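WZI (Escherichia coli, PDB 2YNK) is an outer membrane lectin that binds carbohydrate and takes part in assembly of the group 1 capsule on the cell surface. Local coordinates at residues A[422-434]-A[443-455]. Sequence-based numbering, arbitrary orientation.
Sequences YQSVRLNTSLWYT and DVGASAGIEIPFS. With D12 (dodecane), chain H; D12 (dodecane), chain G.
Trp432 lays its indole over the backbone of Gly445, its hydrogen-bonded partner on the next strand. CG of Trp432 stands between its own N and carbonyl carbon (chi1 62°), and this swings the ring across strand 444-454. Gly445 O lies above the centre of the indole. Gly445 CA makes a CH-pi contact with the five-membered ring, 4.0 Å from its centroid. Glycine has no side chain to hold the ring off. The far end of the indole reaches Ser447, with CZ3 of Trp432 3.5 Å from OG of Ser447. A water joins that OG to Asn428 O.

Asp443 lies at the loop end of the hairpin, beside Tyr433 and Thr434. Its backbone O accepts a hydrogen bond from Thr434 N, 2.7 Å away, and its CB lies near CE1 of the Tyr433 ring. The ring edge of Tyr433 also meets Val444, CD1 to CG2 at 3.7 Å.

Glu451 and Arg426 run side by side and are joined by two backbone bonds. Glu451 forms a salt bridge with Arg61; Arg426 forms one with Asp420 and hydrogen-bonds to Asn381 O. Both share the face of Trp432 with Ser430 and Ser447.

Leu431, Ala446 and Val444 lie on the other face. There Ala446 CB is 3.9 Å from Leu431 CD1, and two dodecane chains lie against the strands. An apolar outward face, consistent with lipid contact, and a largely polar inward face are as in outer membrane beta-barrels; this antiparallel hairpin is formed by the last two strands.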
# COMPACT_ATOMS: atom_id res chain seq x y z
N TYR A 422 -25.63 6.09 -8.22
CA TYR A 422 -26.53 7.23 -8.15
C TYR A 422 -25.70 8.49 -7.97
O TYR A 422 -24.95 8.60 -7.01
CB TYR A 422 -27.49 7.06 -6.98
CG TYR A 422 -28.51 8.17 -6.85
CD1 TYR A 422 -29.73 8.10 -7.52
CD2 TYR A 422 -28.27 9.27 -6.04
CE1 TYR A 422 -30.67 9.11 -7.40
CE2 TYR A 422 -29.20 10.29 -5.91
CZ TYR A 422 -30.40 10.20 -6.59
OH TYR A 422 -31.33 11.21 -6.47
N GLN A 423 -25.82 9.42 -8.91
CA GLN A 423 -24.96 10.60 -8.92
C GLN A 423 -23.52 10.22 -8.54
O GLN A 423 -22.83 9.57 -9.33
CB GLN A 423 -25.54 11.69 -8.02
CG GLN A 423 -26.81 12.30 -8.58
CD GLN A 423 -27.38 13.40 -7.69
OE1 GLN A 423 -27.25 14.58 -8.00
NE2 GLN A 423 -27.99 13.00 -6.59
N SER A 424 -23.08 10.57 -7.33
CA SER A 424 -21.69 10.35 -6.92
C SER A 424 -21.52 9.14 -5.97
O SER A 424 -20.41 8.86 -5.51
CB SER A 424 -21.16 11.61 -6.26
OG SER A 424 -19.74 11.66 -6.36
N VAL A 425 -22.61 8.44 -5.67
CA VAL A 425 -22.56 7.31 -4.76
C VAL A 425 -22.00 6.09 -5.48
O VAL A 425 -22.64 5.55 -6.39
CB VAL A 425 -23.96 6.94 -4.21
CG1 VAL A 425 -23.83 5.85 -3.15
CG2 VAL A 425 -24.66 8.17 -3.64
N ARG A 426 -20.80 5.65 -5.07
CA ARG A 426 -20.10 4.54 -5.72
C ARG A 426 -20.15 3.25 -4.91
O ARG A 426 -20.01 3.24 -3.69
CB ARG A 426 -18.64 4.90 -5.98
CG ARG A 426 -17.93 3.94 -6.93
CD ARG A 426 -16.55 4.44 -7.30
NE ARG A 426 -15.92 3.65 -8.36
CZ ARG A 426 -16.22 3.73 -9.66
NH1 ARG A 426 -17.19 4.52 -10.07
NH2 ARG A 426 -15.58 2.98 -10.54
N LEU A 427 -20.30 2.15 -5.64
CA LEU A 427 -20.50 0.83 -5.10
C LEU A 427 -19.34 -0.06 -5.56
O LEU A 427 -18.93 0.01 -6.72
CB LEU A 427 -21.83 0.31 -5.64
CG LEU A 427 -22.44 -0.99 -5.12
CD1 LEU A 427 -22.72 -0.91 -3.62
CD2 LEU A 427 -23.70 -1.29 -5.90
N ASN A 428 -18.81 -0.89 -4.66
CA ASN A 428 -17.67 -1.77 -4.96
C ASN A 428 -17.95 -3.19 -4.53
O ASN A 428 -17.99 -3.48 -3.34
CB ASN A 428 -16.40 -1.30 -4.24
CG ASN A 428 -15.57 -0.34 -5.08
OD1 ASN A 428 -16.08 0.64 -5.64
ND2 ASN A 428 -14.27 -0.62 -5.18
N THR A 429 -18.14 -4.09 -5.49
CA THR A 429 -18.44 -5.48 -5.18
C THR A 429 -17.27 -6.42 -5.46
O THR A 429 -16.37 -6.10 -6.23
CB THR A 429 -19.66 -5.97 -5.97
OG1 THR A 429 -19.54 -5.55 -7.34
CG2 THR A 429 -20.94 -5.39 -5.36
N SER A 430 -17.31 -7.57 -4.82
CA SER A 430 -16.30 -8.60 -5.01
C SER A 430 -16.93 -9.97 -4.81
O SER A 430 -17.88 -10.11 -4.04
CB SER A 430 -15.13 -8.40 -4.04
OG SER A 430 -13.93 -8.95 -4.56
N LEU A 431 -16.42 -10.96 -5.52
CA LEU A 431 -16.91 -12.33 -5.47
C LEU A 431 -15.72 -13.26 -5.62
O LEU A 431 -14.92 -13.07 -6.53
CB LEU A 431 -17.90 -12.56 -6.60
CG LEU A 431 -18.55 -13.95 -6.68
CD1 LEU A 431 -19.68 -14.07 -5.66
CD2 LEU A 431 -19.07 -14.20 -8.09
N TRP A 432 -15.59 -14.26 -4.76
CA TRP A 432 -14.39 -15.11 -4.83
C TRP A 432 -14.61 -16.56 -4.48
O TRP A 432 -15.57 -16.90 -3.79
CB TRP A 432 -13.29 -14.53 -3.94
CG TRP A 432 -13.67 -14.47 -2.48
CD1 TRP A 432 -13.56 -15.48 -1.53
CD2 TRP A 432 -14.26 -13.34 -1.76
NE1 TRP A 432 -14.01 -15.06 -0.31
CE2 TRP A 432 -14.45 -13.80 -0.37
CE3 TRP A 432 -14.64 -12.05 -2.10
CZ2 TRP A 432 -14.98 -12.98 0.60
CZ3 TRP A 432 -15.19 -11.23 -1.10
CH2 TRP A 432 -15.35 -11.70 0.22
N TYR A 433 -13.72 -17.41 -4.99
CA TYR A 433 -13.67 -18.84 -4.65
C TYR A 433 -12.22 -19.22 -4.36
O TYR A 433 -11.32 -18.84 -5.11
CB TYR A 433 -14.20 -19.73 -5.79
CG TYR A 433 -13.98 -21.22 -5.53
CD1 TYR A 433 -14.75 -21.90 -4.59
CD2 TYR A 433 -12.99 -21.94 -6.21
CE1 TYR A 433 -14.55 -23.26 -4.35
CE2 TYR A 433 -12.79 -23.29 -5.99
CZ TYR A 433 -13.57 -23.95 -5.04
OH TYR A 433 -13.38 -25.29 -4.79
N THR A 434 -12.02 -19.98 -3.27
CA THR A 434 -10.69 -20.37 -2.84
C THR A 434 -10.65 -21.85 -2.53
O THR A 434 -11.33 -22.31 -1.62
CB THR A 434 -10.22 -19.64 -1.57
OG1 THR A 434 -10.45 -18.23 -1.70
CG2 THR A 434 -8.75 -19.88 -1.35
N ASP A 443 -15.05 -21.21 1.51
CA ASP A 443 -14.42 -21.30 0.19
C ASP A 443 -15.00 -20.30 -0.84
O ASP A 443 -14.27 -19.83 -1.71
CB ASP A 443 -14.41 -22.74 -0.34
CG ASP A 443 -15.78 -23.39 -0.37
OD1 ASP A 443 -16.80 -22.68 -0.19
OD2 ASP A 443 -15.83 -24.63 -0.57
N VAL A 444 -16.29 -19.96 -0.73
CA VAL A 444 -16.91 -18.92 -1.55
C VAL A 444 -17.40 -17.79 -0.68
O VAL A 444 -17.85 -18.02 0.44
CB VAL A 444 -18.13 -19.42 -2.34
CG1 VAL A 444 -18.47 -18.45 -3.47
CG2 VAL A 444 -17.88 -20.81 -2.88
N GLY A 445 -17.34 -16.58 -1.21
CA GLY A 445 -17.83 -15.40 -0.52
C GLY A 445 -17.94 -14.19 -1.42
O GLY A 445 -17.44 -14.18 -2.55
N ALA A 446 -18.61 -13.16 -0.91
CA ALA A 446 -18.80 -11.93 -1.64
C ALA A 446 -18.78 -10.78 -0.65
O ALA A 446 -19.30 -10.91 0.46
CB ALA A 446 -20.11 -11.96 -2.39
N SER A 447 -18.16 -9.68 -1.04
CA SER A 447 -18.22 -8.46 -0.25
C SER A 447 -18.84 -7.35 -1.10
O SER A 447 -19.15 -7.56 -2.27
CB SER A 447 -16.85 -8.07 0.28
OG SER A 447 -15.92 -7.84 -0.75
N ALA A 448 -19.07 -6.20 -0.49
CA ALA A 448 -19.64 -5.04 -1.17
C ALA A 448 -19.36 -3.79 -0.34
O ALA A 448 -19.64 -3.79 0.85
CB ALA A 448 -21.13 -5.20 -1.40
N GLY A 449 -18.81 -2.77 -0.98
CA GLY A 449 -18.54 -1.50 -0.32
C GLY A 449 -19.23 -0.33 -1.00
O GLY A 449 -19.65 -0.42 -2.16
N ILE A 450 -19.33 0.78 -0.28
CA ILE A 450 -20.05 1.95 -0.74
C ILE A 450 -19.31 3.23 -0.35
O ILE A 450 -18.67 3.28 0.69
CB ILE A 450 -21.48 1.96 -0.16
CG1 ILE A 450 -22.38 2.91 -0.94
CG2 ILE A 450 -21.45 2.30 1.32
CD1 ILE A 450 -23.85 2.71 -0.66
N GLU A 451 -19.38 4.25 -1.21
CA GLU A 451 -18.76 5.55 -0.95
C GLU A 451 -19.76 6.66 -1.24
O GLU A 451 -20.32 6.72 -2.34
CB GLU A 451 -17.55 5.76 -1.86
CG GLU A 451 -16.41 4.76 -1.68
CD GLU A 451 -15.23 5.04 -2.62
OE1 GLU A 451 -15.46 5.61 -3.71
OE2 GLU A 451 -14.08 4.69 -2.27
N ILE A 452 -20.00 7.53 -0.25
CA ILE A 452 -20.92 8.66 -0.42
C ILE A 452 -20.23 9.96 0.01
O ILE A 452 -20.10 10.23 1.20
CB ILE A 452 -22.21 8.49 0.42
CG1 ILE A 452 -22.90 7.15 0.14
CG2 ILE A 452 -23.18 9.62 0.10
CD1 ILE A 452 -22.36 6.00 0.95
N PRO A 453 -19.79 10.77 -0.97
CA PRO A 453 -19.23 12.08 -0.65
C PRO A 453 -20.29 13.19 -0.59
O PRO A 453 -21.22 13.18 -1.37
CB PRO A 453 -18.24 12.34 -1.81
CG PRO A 453 -18.33 11.14 -2.71
CD PRO A 453 -19.60 10.43 -2.39
N PHE A 454 -20.13 14.12 0.35
CA PHE A 454 -21.08 15.21 0.60
C PHE A 454 -20.33 16.53 0.69
O PHE A 454 -19.19 16.57 1.17
CB PHE A 454 -21.78 15.02 1.94
CG PHE A 454 -22.75 13.87 1.99
CD1 PHE A 454 -23.98 13.95 1.33
CD2 PHE A 454 -22.48 12.74 2.75
CE1 PHE A 454 -24.89 12.90 1.40
CE2 PHE A 454 -23.39 11.69 2.83
CZ PHE A 454 -24.59 11.77 2.15
N SER A 455 -20.98 17.62 0.29
CA SER A 455 -20.46 18.98 0.49
C SER A 455 -21.06 19.60 1.76
O SER A 455 -22.16 19.24 2.17
CB SER A 455 -20.80 19.88 -0.70
OG SER A 455 -20.36 19.31 -1.92
C1 D12 H . -22.10 -10.56 -5.98
C2 D12 H . -21.80 -9.54 -4.89
C3 D12 H . -22.75 -9.63 -3.68
C4 D12 H . -22.18 -8.93 -2.45
C5 D12 H . -23.13 -9.01 -1.24
C6 D12 H . -22.47 -9.52 0.05
C7 D12 H . -23.27 -9.10 1.27
C8 D12 H . -23.16 -10.08 2.43
C9 D12 H . -23.36 -9.41 3.79
C10 D12 H . -23.92 -10.36 4.84
C11 D12 H . -23.92 -9.77 6.25
C12 D12 H . -25.25 -10.04 6.93
C1 D12 G . -25.50 -14.51 -4.94
C2 D12 G . -24.39 -14.20 -3.96
C3 D12 G . -23.32 -15.30 -3.94
C4 D12 G . -22.28 -15.11 -2.84
C5 D12 G . -22.78 -15.44 -1.43
C6 D12 G . -22.01 -16.60 -0.78
C7 D12 G . -22.26 -16.70 0.72
C8 D12 G . -22.68 -18.09 1.21
C9 D12 G . -21.51 -19.04 1.50
C10 D12 G . -22.02 -20.31 2.20
C11 D12 G . -20.92 -21.21 2.77
C12 D12 G . -21.20 -21.53 4.23
O HOH W 1 -16.35 -5.63 -2.27